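Local coordinates for protein beta-N-acetylhexosaminidase (Arthrobacter aurescens, PDB 3RCN) that probably catalyses the hydrolysis of terminal non-reducing N-acetyl-D-hexosamine residues from N-acetyl-beta-D-hexosaminides, as a family 20 glycoside hydrolase, at residues A361-D366 against A377-R383; V398-P402 against L449-N455. Residue numbers count along the deposited sequence, not the author numbering.

How the interactions relate
Interactions 1 and 2 are two strand pairings in the same wall of the catalytic (beta/alpha)8 barrel, with centres about 9 Å apart. Strands 378-381 and 397-400 are neighbours, so the four segments run side by side, joined between the two contacts by probable hydrogen bonds from V399 N to V379 O (3.0 Å) and from C401 N to S381 O (3.1 Å). Toward their C-terminal ends the pairings meet again, with W365 CH2 3.6 Å from N455 ND2. This end lies near E316, the predicted proton donor: side chain to side chain, E316 is about 7 Å from W382 in interaction 1 and about 10 Å from N455 in interaction 2.

Interaction 1. Residues A361-D366 against A377-R383; sequences ATSVWD and ALVASWR
A salt bridge, D366 OD2 to R383 NH1 (2.7 Å), ties the loops that leave the two strands, and three backbone hydrogen bonds join the parallel strands 361-364 and 378-381 of the (beta/alpha)8 barrel. L378 N donates to T362 O (2.8 Å), V364 N to L378 O (3.0 Å) and A380 N to V364 O (2.8 Å), all close to linear. In register, S363 lies beside L378 and V364 beside V379, with CA-CA distances of 4.6 and 5.2 Å; the short strand axes approach to 4.9 Å at 15°. CA-H...O contacts fill in between, among them S363 CA to L378 O at 3.3 Å. The modelled residues of the connection between the strands contain no helix.

Both strands are extended until W365 and W382, which turn to phi/psi near -85/-10 and end the strands at the C-terminal mouth of the barrel. S363, L378 and A380 face the barrel interior, V364 and V379 the opposite side. The polar end of W365 is held by E243, to which NE1 is hydrogen-bonded, and its ring meets H173; chi1 is m and chi2 108°. W382, chi1 p and chi2 -91°, comes within reach of the same tryptophan, its CD1 4.1 Å from W365 CB. D366 is poorly ordered, with chi1 between wells at -127°, yet its OD2 also lies 3.4 Å from W382 CZ2. The W365 ring also packs against the A380 side chain, with W365 CE3 3.5 Å from A380 CB.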
ATOM      1  N   ALA A 361       5.745 -15.320  27.942  1.00 30.05           N
ATOM      2  CA  ALA A 361       6.158 -16.646  27.510  1.00 31.07           C
ATOM      3  C   ALA A 361       7.067 -16.510  26.291  1.00 39.63           C
ATOM      4  O   ALA A 361       7.047 -15.493  25.612  1.00 40.03           O
ATOM      5  CB  ALA A 361       4.946 -17.482  27.180  1.00 24.66           C
ATOM      6  N   THR A 362       7.869 -17.533  26.019  1.00 47.34           N
ATOM      7  CA  THR A 362       8.778 -17.523  24.872  1.00 37.66           C
ATOM      8  C   THR A 362       8.264 -18.410  23.749  1.00 39.42           C
ATOM      9  O   THR A 362       7.600 -19.422  23.983  1.00 37.01           O
ATOM     10  CB  THR A 362      10.191 -18.001  25.264  1.00 34.76           C
ATOM     11  OG1 THR A 362      10.833 -16.993  26.045  1.00 44.47           O
ATOM     12  CG2 THR A 362      11.046 -18.272  24.038  1.00 31.79           C
ATOM     13  N   SER A 363       8.557 -18.014  22.520  1.00 38.84           N
ATOM     14  CA  SER A 363       8.211 -18.828  21.374  1.00 37.21           C
ATOM     15  C   SER A 363       9.503 -19.218  20.640  1.00 38.46           C
ATOM     16  O   SER A 363      10.398 -18.388  20.472  1.00 34.73           O
ATOM     17  CB  SER A 363       7.263 -18.045  20.470  1.00 43.41           C
ATOM     18  OG  SER A 363       6.902 -18.804  19.334  1.00 55.65           O
ATOM     19  N   VAL A 364       9.609 -20.483  20.229  1.00 25.85           N
ATOM     20  CA  VAL A 364      10.789 -20.959  19.509  1.00 32.75           C
ATOM     21  C   VAL A 364      10.419 -21.962  18.419  1.00 34.32           C
ATOM     22  O   VAL A 364       9.310 -22.489  18.402  1.00 34.69           O
ATOM     23  CB  VAL A 364      11.804 -21.638  20.462  1.00 37.62           C
ATOM     24  CG1 VAL A 364      12.194 -20.704  21.587  1.00 39.24           C
ATOM     25  CG2 VAL A 364      11.224 -22.923  21.030  1.00 33.79           C
ATOM     26  N   TRP A 365      11.354 -22.235  17.518  1.00 42.20           N
ATOM     27  CA  TRP A 365      11.116 -23.216  16.459  1.00 54.41           C
ATOM     28  C   TRP A 365      11.350 -24.679  16.866  1.00 58.66           C
ATOM     29  O   TRP A 365      10.947 -25.591  16.147  1.00 59.02           O
ATOM     30  CB  TRP A 365      11.938 -22.878  15.208  1.00 53.90           C
ATOM     31  CG  TRP A 365      11.563 -21.570  14.594  1.00 50.38           C
ATOM     32  CD1 TRP A 365      12.286 -20.415  14.611  1.00 52.85           C
ATOM     33  CD2 TRP A 365      10.359 -21.276  13.891  1.00 54.23           C
ATOM     34  NE1 TRP A 365      11.604 -19.413  13.957  1.00 44.42           N
ATOM     35  CE2 TRP A 365      10.418 -19.923  13.503  1.00 50.70           C
ATOM     36  CE3 TRP A 365       9.234 -22.027  13.544  1.00 55.64           C
ATOM     37  CZ2 TRP A 365       9.404 -19.314  12.794  1.00 53.01           C
ATOM     38  CZ3 TRP A 365       8.235 -21.420  12.844  1.00 50.89           C
ATOM     39  CH2 TRP A 365       8.320 -20.078  12.475  1.00 55.67           C
ATOM     40  N   ASP A 366      11.973 -24.910  18.019  1.00 66.23           N
ATOM     41  CA  ASP A 366      12.324 -26.278  18.405  1.00 81.61           C
ATOM     42  C   ASP A 366      13.000 -26.378  19.782  1.00 92.65           C
ATOM     43  O   ASP A 366      13.456 -25.371  20.315  1.00104.17           O
ATOM     44  CB  ASP A 366      13.237 -26.879  17.341  1.00 83.24           C
ATOM     45  CG  ASP A 366      12.731 -28.199  16.829  1.00 88.02           C
ATOM     46  OD1 ASP A 366      11.981 -28.885  17.560  1.00 88.86           O
ATOM     47  OD2 ASP A 366      13.093 -28.549  15.691  1.00 91.64           O
ATOM     48  N   ALA A 377       6.198 -21.772  27.443  1.00 57.30           N
ATOM     49  CA  ALA A 377       6.930 -21.894  26.185  1.00 43.50           C
ATOM     50  C   ALA A 377       6.070 -22.488  25.078  1.00 44.01           C
ATOM     51  O   ALA A 377       5.405 -23.513  25.254  1.00 50.09           O
ATOM     52  CB  ALA A 377       8.196 -22.685  26.351  1.00 35.97           C
ATOM     53  N   LEU A 378       6.092 -21.811  23.937  1.00 36.08           N
ATOM     54  CA  LEU A 378       5.372 -22.216  22.752  1.00 33.43           C
ATOM     55  C   LEU A 378       6.369 -22.712  21.714  1.00 36.57           C
ATOM     56  O   LEU A 378       7.350 -22.023  21.397  1.00 35.49           O
ATOM     57  CB  LEU A 378       4.619 -21.014  22.186  1.00 40.42           C
ATOM     58  CG  LEU A 378       3.939 -21.198  20.837  1.00 38.71           C
ATOM     59  CD1 LEU A 378       2.952 -22.342  20.940  1.00 48.04           C
ATOM     60  CD2 LEU A 378       3.236 -19.920  20.460  1.00 29.02           C
ATOM     61  N   VAL A 379       6.121 -23.908  21.190  1.00 30.28           N
ATOM     62  CA  VAL A 379       6.923 -24.422  20.100  1.00 37.47           C
ATOM     63  C   VAL A 379       6.198 -24.316  18.764  1.00 43.15           C
ATOM     64  O   VAL A 379       5.057 -24.739  18.637  1.00 49.96           O
ATOM     65  CB  VAL A 379       7.317 -25.877  20.339  1.00 41.99           C
ATOM     66  CG1 VAL A 379       8.262 -26.356  19.233  1.00 45.90           C
ATOM     67  CG2 VAL A 379       7.974 -26.007  21.686  1.00 51.74           C
ATOM     68  N   ALA A 380       6.873 -23.771  17.761  1.00 47.19           N
ATOM     69  CA  ALA A 380       6.327 -23.787  16.411  1.00 46.85           C
ATOM     70  C   ALA A 380       7.004 -24.917  15.649  1.00 48.64           C
ATOM     71  O   ALA A 380       8.171 -24.815  15.255  1.00 51.56           O
ATOM     72  CB  ALA A 380       6.583 -22.456  15.719  1.00 38.15           C
ATOM     73  N   SER A 381       6.245 -25.977  15.401  1.00 42.19           N
ATOM     74  CA  SER A 381       6.816 -27.203  14.875  1.00 38.96           C
ATOM     75  C   SER A 381       6.743 -27.275  13.356  1.00 42.94           C
ATOM     76  O   SER A 381       5.660 -27.443  12.785  1.00 41.98           O
ATOM     77  CB  SER A 381       6.077 -28.407  15.453  1.00 35.19           C
ATOM     78  OG  SER A 381       6.598 -29.595  14.885  1.00 45.89           O
ATOM     79  N   TRP A 382       7.907 -27.190  12.719  1.00 42.23           N
ATOM     80  CA  TRP A 382       8.019 -27.307  11.271  1.00 47.44           C
ATOM     81  C   TRP A 382       8.275 -28.746  10.808  1.00 55.46           C
ATOM     82  O   TRP A 382       8.204 -29.046   9.614  1.00 54.21           O
ATOM     83  CB  TRP A 382       9.134 -26.392  10.777  1.00 55.24           C
ATOM     84  CG  TRP A 382      10.380 -26.563  11.551  1.00 66.61           C
ATOM     85  CD1 TRP A 382      10.755 -25.875  12.668  1.00 74.64           C
ATOM     86  CD2 TRP A 382      11.423 -27.502  11.286  1.00 71.69           C
ATOM     87  NE1 TRP A 382      11.976 -26.323  13.112  1.00 77.75           N
ATOM     88  CE2 TRP A 382      12.406 -27.325  12.281  1.00 75.86           C
ATOM     89  CE3 TRP A 382      11.621 -28.477  10.304  1.00 69.87           C
ATOM     90  CZ2 TRP A 382      13.569 -28.086  12.321  1.00 74.49           C
ATOM     91  CZ3 TRP A 382      12.777 -29.228  10.344  1.00 73.67           C
ATOM     92  CH2 TRP A 382      13.735 -29.031  11.347  1.00 75.43           C
ATOM     93  N   ARG A 383       8.566 -29.637  11.755  1.00 60.02           N
ATOM     94  CA  ARG A 383       8.679 -31.057  11.455  1.00 59.25           C
ATOM     95  C   ARG A 383       7.266 -31.637  11.353  1.00 58.13           C
ATOM     96  O   ARG A 383       6.277 -30.925  11.532  1.00 58.95           O
ATOM     97  CB  ARG A 383       9.481 -31.770  12.546  1.00 64.67           C
ATOM     98  CG  ARG A 383      10.443 -30.861  13.322  1.00 70.93           C
ATOM     99  CD  ARG A 383      11.316 -31.648  14.311  1.00 76.31           C
ATOM    100  NE  ARG A 383      12.551 -32.117  13.686  1.00 83.60           N
ATOM    101  CZ  ARG A 383      13.780 -31.810  14.097  1.00 83.73           C
ATOM    102  NH1 ARG A 383      13.963 -31.040  15.165  1.00 81.63           N
ATOM    103  NH2 ARG A 383      14.834 -32.284  13.442  1.00 82.36           N
TER

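Interaction 2. Residues V398-P402 against L449-N455; sequences VVMCP and LLGAQAN
V399 lays its CG1 over L450 CB (3.8 Å), while on the other face of the sheet L449 CD2 rests against V398 CG1 (3.9 Å) and the CG of M400 (4.2 Å), a selenomethionine whose m, m, m side chain then leads away from strand 449-455. The strands are parallel, their short axes 4.3 Å apart and inclined by 37°. L450 N donates to V398 O, M400 N to G451 O and Q453 N to M400 O, each at 2.9 Å. V398 pairs with L449 but M400 with A452, so strand 449-455 carries one extra residue: a beta bulge, with L450 helical (-81/-35) and G451 at 157/-154, angles where a CB would collide with the preceding carbonyl. Farther on, C401 CB approaches Q453 O (3.1 Å), and Q453 NE2 donates to N455 OD1 (2.8 Å), while Q453 OE1 bonds to Y140 OH. Within the (beta/alpha)8 barrel, V398 packs outward on helix 385-393, V399 inward on Y140, and strands 378-381 and 140-146 flank the pair.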
ATOM      1  N   VAL A 398       2.036 -26.140  21.654  1.00 36.36           N
ATOM      2  CA  VAL A 398       2.439 -26.337  20.275  1.00 34.30           C
ATOM      3  C   VAL A 398       1.511 -25.607  19.286  1.00 41.75           C
ATOM      4  O   VAL A 398       0.305 -25.499  19.508  1.00 44.79           O
ATOM      5  CB  VAL A 398       2.447 -27.841  19.962  1.00 32.65           C
ATOM      6  CG1 VAL A 398       2.668 -28.102  18.478  1.00 31.71           C
ATOM      7  CG2 VAL A 398       3.497 -28.538  20.799  1.00 33.50           C
ATOM      8  N   VAL A 399       2.094 -25.083  18.213  1.00 40.06           N
ATOM      9  CA  VAL A 399       1.343 -24.671  17.037  1.00 42.67           C
ATOM     10  C   VAL A 399       2.007 -25.332  15.833  1.00 44.19           C
ATOM     11  O   VAL A 399       3.234 -25.330  15.721  1.00 37.88           O
ATOM     12  CB  VAL A 399       1.330 -23.144  16.872  1.00 48.82           C
ATOM     13  CG1 VAL A 399       0.669 -22.500  18.066  1.00 47.59           C
ATOM     14  CG2 VAL A 399       2.731 -22.619  16.728  1.00 54.43           C
HETATM   15  N   MSE A 400       1.211 -25.933  14.952  1.00 45.72           N
HETATM   16  CA  MSE A 400       1.772 -26.637  13.800  1.00 45.19           C
HETATM   17  C   MSE A 400       1.989 -25.722  12.591  1.00 47.87           C
HETATM   18  O   MSE A 400       1.105 -24.963  12.184  1.00 38.58           O
HETATM   19  CB  MSE A 400       0.889 -27.813  13.392  1.00 29.10           C
HETATM   20  CG  MSE A 400       0.659 -28.818  14.489  1.00 41.73           C
HETATM   21 SE   MSE A 400       2.290 -29.777  14.962  0.69 49.83          SE
HETATM   22  CE  MSE A 400       2.724 -30.435  13.163  1.00 81.09           C
ATOM     23  N   CYS A 401       3.198 -25.786  12.050  1.00 45.89           N
ATOM     24  CA  CYS A 401       3.506 -25.194  10.769  1.00 36.68           C
ATOM     25  C   CYS A 401       4.481 -26.090  10.029  1.00 37.86           C
ATOM     26  O   CYS A 401       5.655 -25.754   9.885  1.00 40.38           O
ATOM     27  CB  CYS A 401       4.079 -23.787  10.941  1.00 41.46           C
ATOM     28  SG  CYS A 401       5.279 -23.603  12.265  1.00 45.09           S
ATOM     29  N   PRO A 402       4.003 -27.249   9.568  1.00 43.79           N
ATOM     30  CA  PRO A 402       4.882 -28.210   8.890  1.00 43.29           C
ATOM     31  C   PRO A 402       5.503 -27.596   7.639  1.00 42.54           C
ATOM     32  O   PRO A 402       4.792 -26.985   6.851  1.00 44.23           O
ATOM     33  CB  PRO A 402       3.935 -29.348   8.501  1.00 42.65           C
ATOM     34  CG  PRO A 402       2.731 -29.177   9.366  1.00 46.97           C
ATOM     35  CD  PRO A 402       2.610 -27.714   9.648  1.00 46.43           C
ATOM     36  N   LEU A 449      -2.392 -28.208  22.176  1.00 52.89           N
ATOM     37  CA  LEU A 449      -2.309 -27.726  20.805  1.00 49.65           C
ATOM     38  C   LEU A 449      -3.114 -26.450  20.712  1.00 50.68           C
ATOM     39  O   LEU A 449      -4.334 -26.457  20.891  1.00 55.94           O
ATOM     40  CB  LEU A 449      -2.893 -28.748  19.838  1.00 54.80           C
ATOM     41  CG  LEU A 449      -1.975 -29.216  18.719  1.00 66.71           C
ATOM     42  CD1 LEU A 449      -2.775 -29.906  17.634  1.00 74.13           C
ATOM     43  CD2 LEU A 449      -1.243 -28.027  18.149  1.00 69.10           C
ATOM     44  N   LEU A 450      -2.422 -25.349  20.446  1.00 42.55           N
ATOM     45  CA  LEU A 450      -3.069 -24.057  20.333  1.00 38.59           C
ATOM     46  C   LEU A 450      -3.712 -23.850  18.962  1.00 35.63           C
ATOM     47  O   LEU A 450      -4.757 -23.203  18.845  1.00 40.95           O
ATOM     48  CB  LEU A 450      -2.060 -22.952  20.616  1.00 39.20           C
ATOM     49  CG  LEU A 450      -1.376 -23.057  21.967  1.00 37.86           C
ATOM     50  CD1 LEU A 450      -0.667 -21.760  22.275  1.00 38.62           C
ATOM     51  CD2 LEU A 450      -2.426 -23.378  23.007  1.00 34.86           C
ATOM     52  N   GLY A 451      -3.074 -24.396  17.931  1.00 32.09           N
ATOM     53  CA  GLY A 451      -3.490 -24.149  16.563  1.00 41.05           C
ATOM     54  C   GLY A 451      -2.384 -24.358  15.536  1.00 40.37           C
ATOM     55  O   GLY A 451      -1.447 -25.149  15.734  1.00 35.60           O
ATOM     56  N   ALA A 452      -2.523 -23.655  14.416  1.00 32.97           N
ATOM     57  CA  ALA A 452      -1.600 -23.790  13.293  1.00 41.42           C
ATOM     58  C   ALA A 452      -1.201 -22.433  12.714  1.00 40.22           C
ATOM     59  O   ALA A 452      -1.762 -21.400  13.080  1.00 36.44           O
ATOM     60  CB  ALA A 452      -2.190 -24.697  12.205  1.00 39.97           C
ATOM     61  N   GLN A 453      -0.191 -22.440  11.851  1.00 38.92           N
ATOM     62  CA  GLN A 453       0.299 -21.210  11.263  1.00 42.30           C
ATOM     63  C   GLN A 453       0.902 -21.456   9.877  1.00 43.39           C
ATOM     64  O   GLN A 453       1.556 -22.472   9.647  1.00 45.41           O
ATOM     65  CB  GLN A 453       1.312 -20.604  12.227  1.00 40.03           C
ATOM     66  CG  GLN A 453       2.192 -19.520  11.699  1.00 43.36           C
ATOM     67  CD  GLN A 453       3.209 -19.107  12.746  1.00 47.80           C
ATOM     68  OE1 GLN A 453       2.842 -18.731  13.860  1.00 50.46           O
ATOM     69  NE2 GLN A 453       4.494 -19.202  12.410  1.00 44.73           N
ATOM     70  N   ALA A 454       0.685 -20.525   8.956  1.00 34.39           N
ATOM     71  CA  ALA A 454       1.319 -20.597   7.647  1.00 33.24           C
ATOM     72  C   ALA A 454       2.474 -19.595   7.597  1.00 33.65           C
ATOM     73  O   ALA A 454       2.345 -18.465   8.071  1.00 30.73           O
ATOM     74  CB  ALA A 454       0.308 -20.307   6.545  1.00 31.18           C
ATOM     75  N   ASN A 455       3.603 -20.018   7.035  1.00 34.19           N
ATOM     76  CA  ASN A 455       4.796 -19.173   6.982  1.00 41.24           C
ATOM     77  C   ASN A 455       5.129 -18.720   5.565  1.00 39.04           C
ATOM     78  O   ASN A 455       5.158 -19.528   4.638  1.00 31.99           O
ATOM     79  CB  ASN A 455       6.008 -19.896   7.589  1.00 41.02           C
ATOM     80  CG  ASN A 455       5.812 -20.233   9.059  1.00 45.95           C
ATOM     81  OD1 ASN A 455       4.983 -19.634   9.731  1.00 45.56           O
ATOM     82  ND2 ASN A 455       6.582 -21.191   9.562  1.00 48.36           N
TER